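Local coordinates for RabGAP/TBC protein (Chlamydomonas reinhardtii, PDB 4P17) that is of unknown function but has the all-helical TBC domain of RabGAPs, which as a family accelerate GTP hydrolysis by Rab GTPases, and probably acts in the flagellum, at residues Glu27-Ser32 with Thr295-Asp300; Thr156-Met161 with Trp174-Leu179; Cys235-Ser240 with Met247-Ser252; Phe262-Ala267 with Val301-Ala306. All blocks are in the same frame, centred on the assembly; numbering follows the deposited sequence.

Interaction 1 of 4, residues Glu27-Ser32 with Thr295-Asp300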
loop_
_atom_site.group_PDB
_atom_site.type_symbol
_atom_site.label_atom_id
_atom_site.label_comp_id
_atom_site.label_asym_id
_atom_site.label_seq_id
_atom_site.Cartn_x
_atom_site.Cartn_y
_atom_site.Cartn_z
ATOM N N GLU A 27 5.256 -2.897 -21.144
ATOM C CA GLU A 27 6.670 -2.824 -20.872
ATOM C C GLU A 27 7.073 -1.371 -21.063
ATOM O O GLU A 27 7.986 -0.878 -20.394
ATOM C CB GLU A 27 7.467 -3.757 -21.788
ATOM N N ASP A 28 6.384 -0.683 -21.976
ATOM C CA ASP A 28 6.648 0.731 -22.210
ATOM C C ASP A 28 6.181 1.561 -21.022
ATOM O O ASP A 28 6.806 2.563 -20.688
ATOM C CB ASP A 28 5.952 1.222 -23.482
ATOM C CG ASP A 28 6.275 2.673 -23.813
ATOM O OD1 ASP A 28 7.481 3.011 -23.929
ATOM O OD2 ASP A 28 5.322 3.479 -23.962
ATOM N N GLU A 29 5.066 1.146 -20.410
ATOM C CA GLU A 29 4.545 1.829 -19.223
ATOM C C GLU A 29 5.641 1.864 -18.170
ATOM O O GLU A 29 6.025 2.920 -17.664
ATOM C CB GLU A 29 3.289 1.121 -18.679
ATOM C CG GLU A 29 2.080 1.279 -19.609
ATOM C CD GLU A 29 0.853 0.489 -19.205
ATOM O OE1 GLU A 29 0.909 -0.334 -18.263
ATOM O OE2 GLU A 29 -0.191 0.677 -19.860
ATOM N N ARG A 30 6.184 0.694 -17.887
ATOM C CA ARG A 30 7.205 0.604 -16.852
ATOM C C ARG A 30 8.491 1.378 -17.234
ATOM O O ARG A 30 9.138 1.998 -16.389
ATOM C CB ARG A 30 7.495 -0.883 -16.563
ATOM C CG ARG A 30 6.337 -1.612 -15.892
ATOM C CD ARG A 30 6.626 -3.109 -15.708
ATOM N NE ARG A 30 7.985 -3.347 -15.245
ATOM C CZ ARG A 30 8.361 -3.315 -13.969
ATOM N NH1 ARG A 30 7.474 -3.070 -13.018
ATOM N NH2 ARG A 30 9.630 -3.534 -13.636
ATOM N N ARG A 31 8.862 1.377 -18.509
ATOM C CA ARG A 31 10.056 2.111 -18.925
ATOM C C ARG A 31 9.828 3.620 -18.692
ATOM O O ARG A 31 10.679 4.307 -18.147
ATOM C CB ARG A 31 10.376 1.776 -20.387
ATOM C CG ARG A 31 11.450 2.586 -21.098
ATOM C CD ARG A 31 12.612 3.081 -20.228
ATOM N NE ARG A 31 13.249 2.066 -19.390
ATOM C CZ ARG A 31 14.258 2.310 -18.557
ATOM N NH1 ARG A 31 14.751 3.533 -18.438
ATOM N NH2 ARG A 31 14.777 1.321 -17.837
ATOM N N SER A 32 8.661 4.112 -19.089
ATOM C CA SER A 32 8.299 5.504 -18.866
ATOM C C SER A 32 8.407 5.859 -17.398
ATOM O O SER A 32 8.920 6.909 -17.055
ATOM C CB SER A 32 6.884 5.798 -19.361
ATOM O OG SER A 32 6.581 7.194 -19.233
ATOM N N THR A 295 -2.686 -5.506 -13.535
ATOM C CA THR A 295 -1.684 -5.134 -14.539
ATOM C C THR A 295 -1.568 -3.618 -14.677
ATOM O O THR A 295 -1.170 -3.071 -15.712
ATOM C CB THR A 295 -1.984 -5.795 -15.879
ATOM O OG1 THR A 295 -3.279 -5.405 -16.319
ATOM C CG2 THR A 295 -1.928 -7.306 -15.721
ATOM N N MET A 296 -1.899 -2.929 -13.592
ATOM C CA MET A 296 -1.811 -1.486 -13.571
ATOM C C MET A 296 -0.344 -1.071 -13.343
ATOM O O MET A 296 0.062 -0.715 -12.241
ATOM C CB MET A 296 -2.749 -0.921 -12.508
ATOM C CG MET A 296 -3.223 0.508 -12.786
ATOM S SD MET A 296 -1.892 1.725 -13.024
ATOM C CE MET A 296 -2.730 2.931 -14.048
ATOM N N HIS A 297 0.445 -1.101 -14.414
ATOM C CA HIS A 297 1.871 -0.835 -14.331
ATOM C C HIS A 297 2.195 0.643 -14.483
ATOM O O HIS A 297 3.263 1.077 -14.083
ATOM C CB HIS A 297 2.617 -1.665 -15.389
ATOM C CG HIS A 297 2.511 -3.130 -15.152
ATOM N ND1 HIS A 297 3.185 -3.762 -14.125
ATOM C CD2 HIS A 297 1.768 -4.084 -15.761
ATOM C CE1 HIS A 297 2.884 -5.049 -14.136
ATOM N NE2 HIS A 297 2.027 -5.270 -15.114
ATOM N N GLN A 298 1.235 1.427 -14.982
ATOM C CA GLN A 298 1.461 2.841 -15.202
ATOM C C GLN A 298 1.269 3.587 -13.891
ATOM O O GLN A 298 0.234 4.236 -13.649
ATOM C CB GLN A 298 0.515 3.388 -16.292
ATOM C CG GLN A 298 1.225 4.172 -17.389
ATOM C CD GLN A 298 2.247 5.154 -16.865
ATOM O OE1 GLN A 298 2.205 5.561 -15.702
ATOM N NE2 GLN A 298 3.185 5.531 -17.719
ATOM N N ARG A 299 2.262 3.488 -13.017
ATOM C CA ARG A 299 2.142 4.099 -11.704
ATOM C C ARG A 299 2.180 5.642 -11.751
ATOM O O ARG A 299 1.584 6.316 -10.919
ATOM C CB ARG A 299 3.234 3.552 -10.765
ATOM C CG ARG A 299 4.655 3.729 -11.224
ATOM C CD ARG A 299 5.576 2.885 -10.401
ATOM N NE ARG A 299 6.977 3.186 -10.685
ATOM C CZ ARG A 299 7.719 2.526 -11.559
ATOM N NH1 ARG A 299 7.209 1.524 -12.266
ATOM N NH2 ARG A 299 8.979 2.868 -11.721
ATOM N N ASP A 300 2.823 6.201 -12.771
ATOM C CA ASP A 300 2.843 7.640 -12.926
ATOM C C ASP A 300 1.435 8.164 -13.215
ATOM O O ASP A 300 0.956 9.132 -12.597
ATOM C CB ASP A 300 3.772 8.078 -14.066
ATOM C CG ASP A 300 5.251 8.008 -13.727
ATOM O OD1 ASP A 300 5.640 7.986 -12.533
ATOM O OD2 ASP A 300 6.038 8.052 -14.701
HETATM O O HOH W 1 -1.198 0.103 -16.841
HETATM O O HOH W 2 -1.858 -2.084 -17.828
HETATM O O HOH W 3 5.115 -2.584 -12.473
HETATM O O HOH W 4 4.990 7.839 -16.986
#
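E29 has the largest area buried by this surface contact, and its side chain lies obliquely across Q298. Its CG sits against Q298 CG at 3.7 Å, while the chain, extended beyond CG (chi2 174°), carries OE1 to within 3.6 Å of H297 CB. The carboxylate stays solvated: a water lies 2.6 Å from E29 OE1, close enough to be donating to it, with weaker links to T295 O and Q298 N. A second water lies nearer T295 O and makes a weak bond to E29 OE1.

Next, R30 crosses H297 obliquely, its CG 3.8 Å from H297 CB. A bend at chi3 (43°) sets the guanidinium almost perpendicular to the imidazole, with their planes 89° apart. One water joins the two groups, accepting from R30 NH1 at 2.5 Å and lying in the imidazole plane 2.8 Å from H297 ND1. The charge of R30 has its salt bridge outside, with E244.

In the all-helical TBC fold, this contact sets the start of helix 27-50 against the first residues of helix 299-306 and the loop leading into it. Q298 is the N-cap of helix 299-306, its OE1 accepting from V301 N. The amide's other end, NE2, donates at 3.0 Å to a water that bonds S32 OG and donates to D300 OD2. N36 and R248 also bond the D300 carboxylate.

Interaction 2 of 4, residues Thr156-Met161 with Trp174-Leu179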
loop_
_atom_site.group_PDB
_atom_site.type_symbol
_atom_site.label_atom_id
_atom_site.label_comp_id
_atom_site.label_asym_id
_atom_site.label_seq_id
_atom_site.Cartn_x
_atom_site.Cartn_y
_atom_site.Cartn_z
ATOM N N THR A 156 -0.207 -9.361 3.886
ATOM C CA THR A 156 0.422 -8.917 2.650
ATOM C C THR A 156 0.986 -7.488 2.797
ATOM O O THR A 156 1.988 -7.144 2.183
ATOM C CB THR A 156 -0.558 -9.012 1.427
ATOM O OG1 THR A 156 -1.742 -8.255 1.671
ATOM C CG2 THR A 156 -0.933 -10.493 1.144
ATOM N N ILE A 157 0.384 -6.664 3.647
ATOM C CA ILE A 157 0.972 -5.355 3.965
ATOM C C ILE A 157 2.394 -5.494 4.524
ATOM O O ILE A 157 3.333 -4.871 4.072
ATOM C CB ILE A 157 0.086 -4.593 4.975
ATOM C CG1 ILE A 157 -1.255 -4.238 4.320
ATOM C CG2 ILE A 157 0.768 -3.292 5.430
ATOM C CD1 ILE A 157 -2.249 -3.603 5.238
ATOM N N VAL A 158 2.575 -6.342 5.523
ATOM C CA VAL A 158 3.880 -6.441 6.123
ATOM C C VAL A 158 4.857 -7.114 5.171
ATOM O O VAL A 158 6.056 -6.805 5.182
ATOM C CB VAL A 158 3.816 -7.195 7.463
ATOM C CG1 VAL A 158 5.235 -7.600 7.920
ATOM C CG2 VAL A 158 3.137 -6.349 8.462
ATOM N N GLY A 159 4.341 -8.005 4.323
ATOM C CA GLY A 159 5.154 -8.655 3.321
ATOM C C GLY A 159 5.732 -7.622 2.374
ATOM O O GLY A 159 6.915 -7.630 2.072
ATOM N N LEU A 160 4.902 -6.696 1.906
ATOM C CA LEU A 160 5.421 -5.683 1.008
ATOM C C LEU A 160 6.263 -4.690 1.759
ATOM O O LEU A 160 7.218 -4.177 1.213
ATOM C CB LEU A 160 4.287 -4.980 0.242
ATOM C CG LEU A 160 4.337 -5.063 -1.283
ATOM C CD1 LEU A 160 4.430 -6.477 -1.779
ATOM C CD2 LEU A 160 3.057 -4.409 -1.834
ATOM N N MET A 161 5.936 -4.419 3.025
ATOM C CA MET A 161 6.790 -3.553 3.813
ATOM C C MET A 161 8.190 -4.161 3.942
ATOM O O MET A 161 9.190 -3.467 3.739
ATOM C CB MET A 161 6.199 -3.314 5.193
ATOM C CG MET A 161 5.035 -2.368 5.225
ATOM S SD MET A 161 4.619 -2.183 6.975
ATOM C CE MET A 161 3.223 -1.045 6.862
ATOM N N TRP A 174 7.711 -0.909 13.071
ATOM C CA TRP A 174 7.390 0.440 13.486
ATOM C C TRP A 174 6.537 1.168 12.413
ATOM O O TRP A 174 5.680 2.003 12.746
ATOM C CB TRP A 174 8.680 1.199 13.819
ATOM C CG TRP A 174 9.251 0.709 15.103
ATOM C CD1 TRP A 174 10.435 0.060 15.295
ATOM C CD2 TRP A 174 8.645 0.828 16.397
ATOM N NE1 TRP A 174 10.613 -0.219 16.642
ATOM C CE2 TRP A 174 9.519 0.226 17.331
ATOM C CE3 TRP A 174 7.449 1.382 16.853
ATOM C CZ2 TRP A 174 9.227 0.171 18.698
ATOM C CZ3 TRP A 174 7.141 1.297 18.197
ATOM C CH2 TRP A 174 8.037 0.706 19.108
ATOM N N LEU A 175 6.719 0.808 11.152
ATOM C CA LEU A 175 5.892 1.398 10.084
ATOM C C LEU A 175 4.453 0.877 10.181
ATOM O O LEU A 175 3.502 1.635 9.993
ATOM C CB LEU A 175 6.492 1.117 8.704
ATOM C CG LEU A 175 5.829 1.788 7.491
ATOM C CD1 LEU A 175 6.018 3.324 7.460
ATOM C CD2 LEU A 175 6.421 1.206 6.215
ATOM N N LEU A 176 4.297 -0.413 10.468
ATOM C CA LEU A 176 2.988 -0.996 10.700
ATOM C C LEU A 176 2.309 -0.286 11.899
ATOM O O LEU A 176 1.136 0.066 11.849
ATOM C CB LEU A 176 3.124 -2.498 10.945
ATOM C CG LEU A 176 1.809 -3.240 11.205
ATOM C CD1 LEU A 176 0.885 -3.215 9.971
ATOM C CD2 LEU A 176 2.097 -4.667 11.631
ATOM N N ALA A 177 3.053 -0.064 12.989
ATOM C CA ALA A 177 2.493 0.645 14.135
ATOM C C ALA A 177 2.021 2.041 13.740
ATOM O O ALA A 177 0.892 2.450 14.055
ATOM C CB ALA A 177 3.533 0.751 15.259
ATOM N N ALA A 178 2.880 2.783 13.048
ATOM C CA ALA A 178 2.496 4.119 12.592
ATOM C C ALA A 178 1.222 4.070 11.741
ATOM O O ALA A 178 0.320 4.873 11.905
ATOM C CB ALA A 178 3.632 4.759 11.828
ATOM N N LEU A 179 1.122 3.076 10.880
ATOM C CA LEU A 179 -0.015 2.953 9.971
ATOM C C LEU A 179 -1.334 2.686 10.683
ATOM O O LEU A 179 -2.335 3.368 10.465
ATOM C CB LEU A 179 0.299 1.837 8.973
ATOM C CG LEU A 179 -0.835 1.368 8.086
ATOM C CD1 LEU A 179 -1.048 2.393 6.958
ATOM C CD2 LEU A 179 -0.541 0.006 7.522
#
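Two kinds of contact join helices 153-164 and 169-183 here, both apolar: branched methyl groups meeting methyl groups, and one long methionine reaching across. The span is wide, the local axes coming no closer than 10.7 Å, so it is side chains that fill it rather than touching backbones.

Among the branched pairs, V158 crosses L176 at about a right angle, with V158 CG2 touching L176 CD2 at 3.7 Å. I157 and L179 instead meet tip to tip, I157 CG2 lying 4.1 Å from L179 CD2. In both leucines CG stands anti to the backbone N, which helps bring CD2 of each to the facing helix.

M161 has the largest area buried in the contact. Its chain is fully extended beyond CG (chi2 -176°, chi3 -180°), so that it spans the gap obliquely to L175. SD lies 3.9 Å from L175 CD2, and the terminal methyl wedges between three residues: M161 CE is 3.8 Å from L176 N, and 4.0 Å from L179 CD2, the same methyl that meets I157, besides resting on L175 CG. W250 of helix 243-256 also packs on M161, while V137 and L138 of helix 128-144 cover V158.

All six touching residues are buried. With helix directions 132° apart, the arrangement is that of two consecutive, obliquely antiparallel helices packed through aliphatic side chains inside the all-alpha TBC domain.

Interaction 3 of 4, residues Cys235-Ser240 with Met247-Ser252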
loop_
_atom_site.group_PDB
_atom_site.type_symbol
_atom_site.label_atom_id
_atom_site.label_comp_id
_atom_site.label_asym_id
_atom_site.label_seq_id
_atom_site.Cartn_x
_atom_site.Cartn_y
_atom_site.Cartn_z
ATOM N N CYS A 235 -6.167 -3.884 2.475
ATOM C CA CYS A 235 -4.817 -4.372 2.166
ATOM C C CYS A 235 -3.939 -3.295 1.589
ATOM O O CYS A 235 -2.833 -3.558 1.184
ATOM C CB CYS A 235 -4.888 -5.543 1.194
ATOM S SG CYS A 235 -5.844 -6.916 1.882
ATOM N N LEU A 236 -4.437 -2.066 1.562
ATOM C CA LEU A 236 -3.716 -0.938 1.009
ATOM C C LEU A 236 -3.161 -1.239 -0.368
ATOM O O LEU A 236 -1.992 -0.977 -0.630
ATOM C CB LEU A 236 -2.560 -0.521 1.918
ATOM C CG LEU A 236 -2.939 -0.373 3.368
ATOM C CD1 LEU A 236 -1.658 -0.164 4.173
ATOM C CD2 LEU A 236 -3.906 0.789 3.489
ATOM N N PHE A 237 -4.025 -1.800 -1.213
ATOM C CA PHE A 237 -3.731 -2.226 -2.594
ATOM C C PHE A 237 -2.729 -3.358 -2.748
ATOM O O PHE A 237 -2.414 -3.728 -3.874
ATOM C CB PHE A 237 -3.271 -1.015 -3.441
ATOM C CG PHE A 237 -4.299 0.096 -3.518
ATOM C CD1 PHE A 237 -5.474 -0.076 -4.240
ATOM C CD2 PHE A 237 -4.106 1.286 -2.831
ATOM C CE1 PHE A 237 -6.423 0.931 -4.281
ATOM C CE2 PHE A 237 -5.056 2.282 -2.853
ATOM C CZ PHE A 237 -6.214 2.114 -3.587
ATOM N N SER A 238 -2.250 -3.958 -1.648
ATOM C CA SER A 238 -1.110 -4.823 -1.745
ATOM C C SER A 238 -1.442 -6.147 -2.446
ATOM O O SER A 238 -0.532 -6.776 -2.991
ATOM C CB SER A 238 -0.483 -5.112 -0.362
ATOM O OG SER A 238 -1.394 -5.681 0.582
ATOM N N VAL A 239 -2.714 -6.562 -2.447
ATOM C CA VAL A 239 -3.117 -7.791 -3.137
ATOM C C VAL A 239 -3.806 -7.501 -4.479
ATOM O O VAL A 239 -4.419 -8.390 -5.056
ATOM C CB VAL A 239 -4.082 -8.656 -2.300
ATOM C CG1 VAL A 239 -3.525 -8.875 -0.868
ATOM C CG2 VAL A 239 -5.440 -8.036 -2.204
ATOM N N SER A 240 -3.710 -6.266 -4.958
ATOM C CA SER A 240 -4.503 -5.819 -6.083
ATOM C C SER A 240 -3.677 -5.255 -7.217
ATOM O O SER A 240 -4.009 -5.470 -8.380
ATOM C CB SER A 240 -5.504 -4.784 -5.599
ATOM O OG SER A 240 -6.477 -5.420 -4.795
ATOM N N MET A 247 3.634 0.816 -4.133
ATOM C CA MET A 247 4.544 1.624 -3.307
ATOM C C MET A 247 4.366 3.106 -3.573
ATOM O O MET A 247 4.585 3.931 -2.687
ATOM C CB MET A 247 6.014 1.260 -3.547
ATOM C CG MET A 247 6.321 -0.183 -3.484
ATOM S SD MET A 247 6.027 -0.851 -1.871
ATOM C CE MET A 247 6.665 -2.515 -2.194
ATOM N N ARG A 248 3.945 3.472 -4.781
ATOM C CA ARG A 248 3.668 4.876 -5.029
ATOM C C ARG A 248 2.442 5.351 -4.267
ATOM O O ARG A 248 2.397 6.496 -3.761
ATOM C CB ARG A 248 3.473 5.129 -6.516
ATOM C CG ARG A 248 4.760 5.127 -7.300
ATOM C CD ARG A 248 5.547 6.418 -7.104
ATOM N NE ARG A 248 4.774 7.602 -7.470
ATOM C CZ ARG A 248 4.620 8.026 -8.726
ATOM N NH1 ARG A 248 5.215 7.382 -9.733
ATOM N NH2 ARG A 248 3.896 9.105 -8.971
ATOM N N THR A 249 1.442 4.496 -4.148
ATOM C CA THR A 249 0.298 4.838 -3.293
ATOM C C THR A 249 0.773 4.997 -1.835
ATOM O O THR A 249 0.341 5.904 -1.096
ATOM C CB THR A 249 -0.863 3.808 -3.357
ATOM O OG1 THR A 249 -0.563 2.633 -2.602
ATOM C CG2 THR A 249 -1.215 3.419 -4.792
ATOM N N TRP A 250 1.691 4.138 -1.441
ATOM C CA TRP A 250 2.193 4.152 -0.068
ATOM C C TRP A 250 3.055 5.379 0.203
ATOM O O TRP A 250 2.992 5.977 1.309
ATOM C CB TRP A 250 2.982 2.867 0.198
ATOM C CG TRP A 250 2.108 1.617 0.380
ATOM C CD1 TRP A 250 0.745 1.477 0.075
ATOM C CD2 TRP A 250 2.530 0.353 0.915
ATOM N NE1 TRP A 250 0.330 0.198 0.412
ATOM C CE2 TRP A 250 1.406 -0.509 0.910
ATOM C CE3 TRP A 250 3.756 -0.133 1.413
ATOM C CZ2 TRP A 250 1.471 -1.841 1.376
ATOM C CZ3 TRP A 250 3.812 -1.471 1.872
ATOM C CH2 TRP A 250 2.673 -2.293 1.854
ATOM N N ASP A 251 3.852 5.777 -0.788
ATOM C CA ASP A 251 4.604 7.050 -0.696
ATOM C C ASP A 251 3.696 8.164 -0.189
ATOM O O ASP A 251 3.976 8.824 0.790
ATOM C CB ASP A 251 5.197 7.501 -2.034
ATOM C CG ASP A 251 6.329 6.594 -2.541
ATOM O OD1 ASP A 251 6.892 5.852 -1.728
ATOM O OD2 ASP A 251 6.662 6.656 -3.758
ATOM N N SER A 252 2.591 8.383 -0.878
ATOM C CA SER A 252 1.689 9.460 -0.471
ATOM C C SER A 252 0.840 9.129 0.763
ATOM O O SER A 252 0.509 10.028 1.537
ATOM C CB SER A 252 0.806 9.850 -1.640
ATOM O OG SER A 252 1.617 10.563 -2.587
#
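Helix 226-234 ends in a Schellman motif (F237 N to W232 O) at L236, whose positive phi of 49° makes it the C-prime residue, and C235-S238 forms a type I' beta turn, closed by S238 N to C235 O. This terminus meets helix 243-256 near the centre of the chain, within the TBC domain.

The turn points the carbonyl of L236 at W250. The indole NE1 donates to L236 O at 2.8 Å, with an N-H...O angle of 154°; the acceptor lies near the ring plane, and NE1 meets a carbonyl lone pair. The buried indole N-H is thus satisfied by backbone. L236 CB packs 3.3 Å from W250 NE1 and makes its apolar contact with W250 CE2 at 4.1 Å; S238 CB lies against the indole at CZ2.

F237 crosses T249 obliquely, F237 CD2 being 3.8 Å from T249 OG1. That hydroxyl bonds V246 O in its own helix. V264 of helix 259-271 touches both F237 and T249.

S238 OG, which also bonds T156 OG1, takes the crowded position (chi1 57°) between backbone N and carbonyl carbon and donates to C235 O at 2.6 Å, a second donor beside S238 N.

Interaction 4 of 4, residues Phe262-Ala267 with Val301-Ala306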
loop_
_atom_site.group_PDB
_atom_site.type_symbol
_atom_site.label_atom_id
_atom_site.label_comp_id
_atom_site.label_asym_id
_atom_site.label_seq_id
_atom_site.Cartn_x
_atom_site.Cartn_y
_atom_site.Cartn_z
ATOM N N PHE A 262 -9.073 6.615 -1.017
ATOM C CA PHE A 262 -10.209 6.776 -1.913
ATOM C C PHE A 262 -9.775 7.577 -3.148
ATOM O O PHE A 262 -10.361 7.406 -4.211
ATOM C CB PHE A 262 -11.442 7.394 -1.213
ATOM C CG PHE A 262 -11.268 8.813 -0.682
ATOM C CD1 PHE A 262 -11.204 9.899 -1.544
ATOM C CD2 PHE A 262 -11.257 9.060 0.696
ATOM C CE1 PHE A 262 -11.094 11.192 -1.053
ATOM C CE2 PHE A 262 -11.149 10.348 1.191
ATOM C CZ PHE A 262 -11.086 11.416 0.331
ATOM N N ARG A 263 -8.732 8.399 -3.051
ATOM C CA ARG A 263 -8.329 9.156 -4.243
ATOM C C ARG A 263 -7.745 8.215 -5.274
ATOM O O ARG A 263 -7.976 8.369 -6.486
ATOM C CB ARG A 263 -7.358 10.274 -3.889
ATOM C CG ARG A 263 -8.106 11.382 -3.192
ATOM C CD ARG A 263 -7.298 12.477 -2.518
ATOM N NE ARG A 263 -8.241 13.487 -2.016
ATOM C CZ ARG A 263 -7.964 14.453 -1.142
ATOM N NH1 ARG A 263 -6.762 14.586 -0.614
ATOM N NH2 ARG A 263 -8.914 15.291 -0.783
ATOM N N VAL A 264 -6.990 7.228 -4.815
ATOM C CA VAL A 264 -6.395 6.277 -5.751
ATOM C C VAL A 264 -7.500 5.308 -6.266
ATOM O O VAL A 264 -7.521 4.907 -7.421
ATOM C CB VAL A 264 -5.229 5.521 -5.098
ATOM C CG1 VAL A 264 -4.732 4.384 -5.995
ATOM C CG2 VAL A 264 -4.103 6.485 -4.850
ATOM N N ALA A 265 -8.397 4.918 -5.389
ATOM C CA ALA A 265 -9.495 4.051 -5.784
ATOM C C ALA A 265 -10.328 4.704 -6.892
ATOM O O ALA A 265 -10.661 4.054 -7.899
ATOM C CB ALA A 265 -10.326 3.741 -4.583
ATOM N N LEU A 266 -10.646 5.985 -6.727
ATOM C CA LEU A 266 -11.429 6.699 -7.744
ATOM C C LEU A 266 -10.635 6.747 -9.045
ATOM O O LEU A 266 -11.202 6.554 -10.126
ATOM C CB LEU A 266 -11.773 8.134 -7.309
ATOM C CG LEU A 266 -12.598 8.831 -8.395
ATOM C CD1 LEU A 266 -14.013 8.230 -8.428
ATOM C CD2 LEU A 266 -12.625 10.295 -8.199
ATOM N N ALA A 267 -9.326 6.997 -8.937
ATOM C CA ALA A 267 -8.486 7.086 -10.130
ATOM C C ALA A 267 -8.513 5.764 -10.896
ATOM O O ALA A 267 -8.561 5.755 -12.115
ATOM C CB ALA A 267 -7.055 7.470 -9.761
ATOM N N VAL A 301 0.768 7.520 -14.165
ATOM C CA VAL A 301 -0.569 7.943 -14.547
ATOM C C VAL A 301 -1.558 7.682 -13.418
ATOM O O VAL A 301 -2.494 8.480 -13.205
ATOM C CB VAL A 301 -0.999 7.239 -15.818
ATOM C CG1 VAL A 301 -2.472 7.508 -16.131
ATOM C CG2 VAL A 301 -0.078 7.680 -16.947
ATOM N N LEU A 302 -1.381 6.589 -12.689
ATOM C CA LEU A 302 -2.287 6.348 -11.559
ATOM C C LEU A 302 -2.232 7.507 -10.574
ATOM O O LEU A 302 -3.272 7.989 -10.102
ATOM C CB LEU A 302 -1.960 5.041 -10.818
ATOM C CG LEU A 302 -2.940 4.754 -9.658
ATOM C CD1 LEU A 302 -4.396 4.607 -10.141
ATOM C CD2 LEU A 302 -2.505 3.487 -8.915
ATOM N N MET A 303 -1.040 7.919 -10.169
ATOM C CA MET A 303 -0.981 8.929 -9.111
ATOM C C MET A 303 -1.381 10.303 -9.666
ATOM O O MET A 303 -2.064 11.091 -9.012
ATOM C CB MET A 303 0.397 8.994 -8.492
ATOM C CG MET A 303 0.823 7.694 -7.830
ATOM S SD MET A 303 -0.438 7.008 -6.740
ATOM C CE MET A 303 -0.529 8.151 -5.351
ATOM N N ALA A 304 -0.929 10.610 -10.872
ATOM C CA ALA A 304 -1.294 11.877 -11.461
ATOM C C ALA A 304 -2.827 11.954 -11.615
ATOM O O ALA A 304 -3.459 13.010 -11.402
ATOM C CB ALA A 304 -0.603 12.044 -12.783
ATOM N N THR A 305 -3.442 10.828 -11.948
ATOM C CA THR A 305 -4.897 10.829 -12.088
ATOM C C THR A 305 -5.539 11.004 -10.705
ATOM O O THR A 305 -6.484 11.770 -10.558
ATOM C CB THR A 305 -5.419 9.561 -12.789
ATOM O OG1 THR A 305 -4.825 9.472 -14.094
ATOM C CG2 THR A 305 -6.933 9.601 -12.931
ATOM N N ALA A 306 -5.000 10.342 -9.684
ATOM C CA ALA A 306 -5.537 10.478 -8.329
ATOM C C ALA A 306 -5.564 11.912 -7.832
ATOM O O ALA A 306 -6.451 12.292 -7.040
ATOM C CB ALA A 306 -4.725 9.614 -7.355
HETATM O O HOH W 5 -8.890 10.871 -7.286
#
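Helices 259-271 and 299-306 cross steeply, with their local directions 110° apart and the axes approaching to 8.3 Å. At the tightest point two alanines face one another: the CA atoms of A267 and A306 are 4.8 Å apart, and both CB atoms point at the opposite helix. Each methyl settles on backbone rather than simply on the other methyl. A267 CB is 3.5 Å from A306 N, and A306 CB lies 3.6 Å from R263 O. Side chains this small are consistent with so near an approach.

Larger side chains pack beside the alanines. V264 sits crosswise to L302, at about a right angle, with V264 CG1 3.8 Å from L302 CD2; CG1 is anti to the backbone N (chi1 172°), which turns this branch to the leucine and CG2 to M303 and A306. M303 starts out pointing away, but bends at chi2 and chi3 bring M303 CE back to 4.0 Å from V264 CG2. T305 lays its CG2 on A267 CB, while its OG1 donates to V301 O within the helix.

A water ties the helices along one margin, donating to R263 O and to A306 O at 2.8 Å each. F237 packs against V264, and M268 and I271 pack on L302. The whole is a close helix crossing built on an alanine-alanine contact, by which the last helix of this all-helical chain is seated on helix 259-271 of the TBC domain.

Interactions 2 and 3 come in series along the chain, with centres 11 Å apart, and both lie within the TBC domain; W250 packing on helix 153-164 and a probable T156-S238 hydroxyl hydrogen bond join them. Interaction 4 adjoins interaction 3, also 11 Å away, through V264 against F237 and T249. Interactions 1 and 4 share helix 299-306 and cross in sequence, with centres 14 Å apart. Interaction 1 encloses interactions 2 and 3 in sequence, and the D300-R248 salt bridge ties it to interaction 3. Helix 243-256 near the chain's centre thus connects the buried helices of interaction 2 with the region where the first and last helices meet.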